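Long-range contact in Alp7A (PDB 5EC0), which binds ADP and, as a plasmid-borne actin-like protein, probably forms cytoskeletal filaments that segregate plasmid DNA: residues P49-I62 and Y98-L111. Numbering follows the deposited sequence.
Sequences PADLKDRLLVSTVI and YVTFLAATAYYQAL
Lys53 lies across the ring of Tyr107, joining the turn before strand 56-62 to helix 95-112 in the N-terminal half of this actin-like fold. Here the helix packs on a curved β-sheet, strand 56-62 and helix segment 98-111 differing in direction by 119°. Lys53 CG stands 4.0 Å from the ring centroid, 20° off the normal, a CH-pi contact over the face, while CB and CD lie over the same face, CB above CE1 and CZ and CD near the hydroxyl. Tyr107 carries its ring away from the helix axis and against the turn, its chi1 of 168° placing CG opposite the backbone N, and there Leu52 CB and the carbonyl oxygens of Pro49 and Ala50 border the ring edge. Phe24 meets the same ring edge-to-face. Trimming Tyr107 to an alanine would probably open a gap beside the turn and leave the aliphatic chain of Lys53 without the face it rests on. Beside the ring, Leu52 CD2 sits 3.7 Å from Ala110 CB and also touches the helix backbone at Tyr107 CA. Pro49 brings its ring to the last helical turn, CB lying 3.1 Å from Ala110 O. Along the strand, alternate residues Leu56, Val58 and Thr60 face the helix. Ala103, whose small side chain admits the strand closely, receives Leu56 CD1 and Val58 CG1 on its CB. At the far end the side chains of Leu102 and Thr60 cross at about a right angle, Leu102 CD1 lying 3.5 Å from Thr60 OG1. That hydroxyl bonds to Gln156 O and accepts from a water, which also donates to Val61 O and lies 2.9 Å from Tyr98 OH, in the plane of the Tyr98 ring.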
# COMPACT_ATOMS: atom_id res chain seq x y z
N PRO A 49 -1.60 -7.01 -24.31
CA PRO A 49 -2.26 -6.91 -23.00
C PRO A 49 -1.50 -6.05 -21.99
O PRO A 49 -2.13 -5.47 -21.09
CB PRO A 49 -2.33 -8.36 -22.53
CG PRO A 49 -2.37 -9.15 -23.81
CD PRO A 49 -1.50 -8.41 -24.77
N ALA A 50 -0.19 -5.96 -22.13
CA ALA A 50 0.60 -5.18 -21.18
C ALA A 50 0.26 -3.70 -21.30
O ALA A 50 0.38 -2.96 -20.34
CB ALA A 50 2.10 -5.41 -21.39
N ASP A 51 -0.18 -3.29 -22.49
CA ASP A 51 -0.50 -1.88 -22.72
C ASP A 51 -1.77 -1.46 -21.98
O ASP A 51 -2.00 -0.28 -21.77
CB ASP A 51 -0.66 -1.61 -24.22
CG ASP A 51 0.65 -1.76 -24.98
OD1 ASP A 51 1.72 -1.59 -24.37
OD2 ASP A 51 0.60 -2.03 -26.20
N LEU A 52 -2.57 -2.42 -21.55
CA LEU A 52 -3.84 -2.12 -20.89
C LEU A 52 -3.64 -1.41 -19.54
O LEU A 52 -4.50 -0.66 -19.10
CB LEU A 52 -4.62 -3.41 -20.69
CG LEU A 52 -6.00 -3.31 -20.03
CD1 LEU A 52 -6.95 -2.45 -20.88
CD2 LEU A 52 -6.56 -4.70 -19.80
N LYS A 53 -2.51 -1.66 -18.90
CA LYS A 53 -2.28 -1.17 -17.55
C LYS A 53 -2.40 0.36 -17.49
O LYS A 53 -3.01 0.90 -16.56
CB LYS A 53 -0.91 -1.61 -17.04
CG LYS A 53 -0.76 -1.50 -15.54
CD LYS A 53 0.61 -1.97 -15.09
CE LYS A 53 1.17 -1.05 -14.03
NZ LYS A 53 2.38 -1.60 -13.36
N ASP A 54 -1.86 1.03 -18.50
CA ASP A 54 -1.93 2.49 -18.56
C ASP A 54 -3.18 2.96 -19.28
O ASP A 54 -3.37 4.16 -19.48
CB ASP A 54 -0.69 3.07 -19.27
CG ASP A 54 0.60 2.93 -18.45
OD1 ASP A 54 0.52 2.50 -17.27
OD2 ASP A 54 1.68 3.25 -18.99
N ARG A 55 -4.03 2.03 -19.69
CA ARG A 55 -5.18 2.41 -20.52
C ARG A 55 -6.47 1.82 -19.96
O ARG A 55 -7.30 1.31 -20.71
CB ARG A 55 -4.95 1.99 -21.98
CG ARG A 55 -3.63 2.54 -22.61
CD ARG A 55 -3.35 1.97 -24.00
NE ARG A 55 -2.06 2.43 -24.55
CZ ARG A 55 -1.90 3.38 -25.46
NH1 ARG A 55 -2.95 4.02 -25.97
NH2 ARG A 55 -0.68 3.70 -25.89
N LEU A 56 -6.64 1.91 -18.64
CA LEU A 56 -7.79 1.28 -17.97
C LEU A 56 -9.07 2.10 -18.06
O LEU A 56 -9.27 3.07 -17.31
CB LEU A 56 -7.46 1.01 -16.50
CG LEU A 56 -6.46 -0.12 -16.32
CD1 LEU A 56 -6.10 -0.29 -14.87
CD2 LEU A 56 -6.99 -1.42 -16.91
N LEU A 57 -9.95 1.68 -18.95
CA LEU A 57 -11.26 2.29 -19.10
C LEU A 57 -12.29 1.19 -18.95
O LEU A 57 -12.41 0.31 -19.81
CB LEU A 57 -11.39 2.98 -20.46
CG LEU A 57 -12.76 3.54 -20.85
CD1 LEU A 57 -13.22 4.62 -19.87
CD2 LEU A 57 -12.75 4.07 -22.29
N VAL A 58 -13.04 1.22 -17.85
CA VAL A 58 -13.95 0.14 -17.54
C VAL A 58 -15.34 0.66 -17.23
O VAL A 58 -15.52 1.84 -16.96
CB VAL A 58 -13.47 -0.68 -16.34
CG1 VAL A 58 -12.10 -1.31 -16.62
CG2 VAL A 58 -13.43 0.19 -15.08
N SER A 59 -16.32 -0.22 -17.26
CA SER A 59 -17.64 0.11 -16.75
C SER A 59 -18.09 -0.99 -15.82
O SER A 59 -17.69 -2.15 -15.98
CB SER A 59 -18.65 0.30 -17.88
OG SER A 59 -19.04 -0.96 -18.41
N THR A 60 -18.92 -0.64 -14.85
CA THR A 60 -19.49 -1.64 -13.99
C THR A 60 -20.86 -1.15 -13.54
O THR A 60 -21.15 0.05 -13.62
CB THR A 60 -18.57 -1.94 -12.79
OG1 THR A 60 -19.03 -3.11 -12.11
CG2 THR A 60 -18.55 -0.78 -11.82
N VAL A 61 -21.71 -2.06 -13.09
CA VAL A 61 -23.06 -1.69 -12.68
C VAL A 61 -23.13 -1.49 -11.18
O VAL A 61 -22.86 -2.40 -10.40
CB VAL A 61 -24.09 -2.74 -13.11
CG1 VAL A 61 -25.40 -2.53 -12.36
CG2 VAL A 61 -24.29 -2.68 -14.63
N ILE A 62 -23.50 -0.29 -10.77
CA ILE A 62 -23.59 0.05 -9.36
C ILE A 62 -24.98 0.57 -9.07
O ILE A 62 -25.38 1.59 -9.61
CB ILE A 62 -22.55 1.10 -8.97
CG1 ILE A 62 -21.15 0.54 -9.16
CG2 ILE A 62 -22.77 1.53 -7.53
CD1 ILE A 62 -20.08 1.61 -9.24
N TYR A 98 -13.33 -0.55 -4.74
CA TYR A 98 -14.04 -1.60 -5.44
C TYR A 98 -13.80 -1.53 -6.97
O TYR A 98 -13.51 -2.55 -7.61
CB TYR A 98 -15.53 -1.50 -5.12
CG TYR A 98 -16.41 -2.43 -5.92
CD1 TYR A 98 -16.42 -3.80 -5.67
CD2 TYR A 98 -17.26 -1.93 -6.90
CE1 TYR A 98 -17.22 -4.65 -6.39
CE2 TYR A 98 -18.08 -2.78 -7.62
CZ TYR A 98 -18.05 -4.14 -7.37
OH TYR A 98 -18.86 -4.98 -8.09
N VAL A 99 -13.90 -0.33 -7.54
CA VAL A 99 -13.67 -0.15 -8.97
C VAL A 99 -12.20 -0.45 -9.32
O VAL A 99 -11.90 -1.12 -10.31
CB VAL A 99 -14.06 1.26 -9.42
CG1 VAL A 99 -13.53 1.59 -10.82
CG2 VAL A 99 -15.59 1.41 -9.36
N THR A 100 -11.27 0.02 -8.49
CA THR A 100 -9.87 -0.29 -8.75
C THR A 100 -9.61 -1.81 -8.75
O THR A 100 -8.93 -2.33 -9.64
CB THR A 100 -8.95 0.39 -7.73
OG1 THR A 100 -9.33 1.77 -7.62
CG2 THR A 100 -7.51 0.33 -8.20
N PHE A 101 -10.19 -2.52 -7.78
CA PHE A 101 -10.05 -3.97 -7.72
C PHE A 101 -10.52 -4.66 -9.01
O PHE A 101 -9.86 -5.57 -9.51
CB PHE A 101 -10.81 -4.51 -6.49
CG PHE A 101 -11.37 -5.89 -6.66
CD1 PHE A 101 -10.55 -7.00 -6.55
CD2 PHE A 101 -12.74 -6.08 -6.89
CE1 PHE A 101 -11.08 -8.30 -6.68
CE2 PHE A 101 -13.28 -7.36 -7.02
CZ PHE A 101 -12.45 -8.47 -6.92
N LEU A 102 -11.66 -4.21 -9.53
CA LEU A 102 -12.24 -4.82 -10.73
C LEU A 102 -11.35 -4.64 -11.95
O LEU A 102 -11.11 -5.58 -12.72
CB LEU A 102 -13.62 -4.23 -11.02
CG LEU A 102 -14.76 -4.52 -10.06
CD1 LEU A 102 -16.03 -3.76 -10.50
CD2 LEU A 102 -15.03 -6.02 -9.95
N ALA A 103 -10.87 -3.41 -12.12
CA ALA A 103 -9.95 -3.06 -13.21
C ALA A 103 -8.62 -3.81 -13.07
O ALA A 103 -8.08 -4.32 -14.05
CB ALA A 103 -9.72 -1.55 -13.25
N ALA A 104 -8.10 -3.87 -11.84
CA ALA A 104 -6.88 -4.63 -11.56
C ALA A 104 -7.04 -6.09 -11.97
O ALA A 104 -6.20 -6.63 -12.68
CB ALA A 104 -6.50 -4.52 -10.07
N THR A 105 -8.12 -6.72 -11.51
CA THR A 105 -8.37 -8.12 -11.82
C THR A 105 -8.51 -8.33 -13.35
O THR A 105 -8.02 -9.32 -13.89
CB THR A 105 -9.64 -8.62 -11.11
OG1 THR A 105 -9.55 -8.38 -9.70
CG2 THR A 105 -9.85 -10.11 -11.37
N ALA A 106 -9.19 -7.41 -14.03
CA ALA A 106 -9.38 -7.52 -15.47
C ALA A 106 -8.05 -7.37 -16.19
O ALA A 106 -7.78 -8.04 -17.20
CB ALA A 106 -10.38 -6.49 -15.96
N TYR A 107 -7.20 -6.50 -15.66
CA TYR A 107 -5.86 -6.32 -16.21
C TYR A 107 -5.04 -7.60 -16.10
O TYR A 107 -4.38 -8.03 -17.06
CB TYR A 107 -5.14 -5.19 -15.50
CG TYR A 107 -3.67 -5.18 -15.83
CD1 TYR A 107 -3.24 -4.92 -17.13
CD2 TYR A 107 -2.71 -5.46 -14.87
CE1 TYR A 107 -1.89 -4.92 -17.45
CE2 TYR A 107 -1.37 -5.46 -15.18
CZ TYR A 107 -0.97 -5.19 -16.48
OH TYR A 107 0.36 -5.20 -16.79
N TYR A 108 -5.06 -8.21 -14.92
CA TYR A 108 -4.31 -9.44 -14.70
C TYR A 108 -4.84 -10.55 -15.61
O TYR A 108 -4.06 -11.34 -16.15
CB TYR A 108 -4.39 -9.88 -13.24
CG TYR A 108 -3.65 -11.16 -12.95
CD1 TYR A 108 -2.28 -11.14 -12.65
CD2 TYR A 108 -4.30 -12.38 -12.97
CE1 TYR A 108 -1.59 -12.31 -12.37
CE2 TYR A 108 -3.62 -13.57 -12.71
CZ TYR A 108 -2.27 -13.52 -12.40
OH TYR A 108 -1.59 -14.70 -12.13
N GLN A 109 -6.16 -10.59 -15.80
CA GLN A 109 -6.76 -11.58 -16.68
C GLN A 109 -6.28 -11.39 -18.12
O GLN A 109 -5.98 -12.37 -18.81
CB GLN A 109 -8.29 -11.52 -16.63
CG GLN A 109 -8.97 -12.75 -17.20
CD GLN A 109 -9.00 -12.81 -18.74
OE1 GLN A 109 -9.23 -11.80 -19.42
NE2 GLN A 109 -8.78 -14.00 -19.29
N ALA A 110 -6.23 -10.14 -18.57
CA ALA A 110 -5.80 -9.83 -19.93
C ALA A 110 -4.32 -10.15 -20.12
O ALA A 110 -3.91 -10.63 -21.16
CB ALA A 110 -6.07 -8.37 -20.26
N LEU A 111 -3.53 -9.86 -19.09
CA LEU A 111 -2.09 -10.10 -19.14
C LEU A 111 -1.75 -11.58 -19.15
O LEU A 111 -0.99 -12.03 -20.00
CB LEU A 111 -1.39 -9.42 -17.95
CG LEU A 111 0.14 -9.41 -17.93
CD1 LEU A 111 0.70 -8.60 -19.11
CD2 LEU A 111 0.68 -8.87 -16.61
O HOH W 1 -20.72 -4.14 -10.11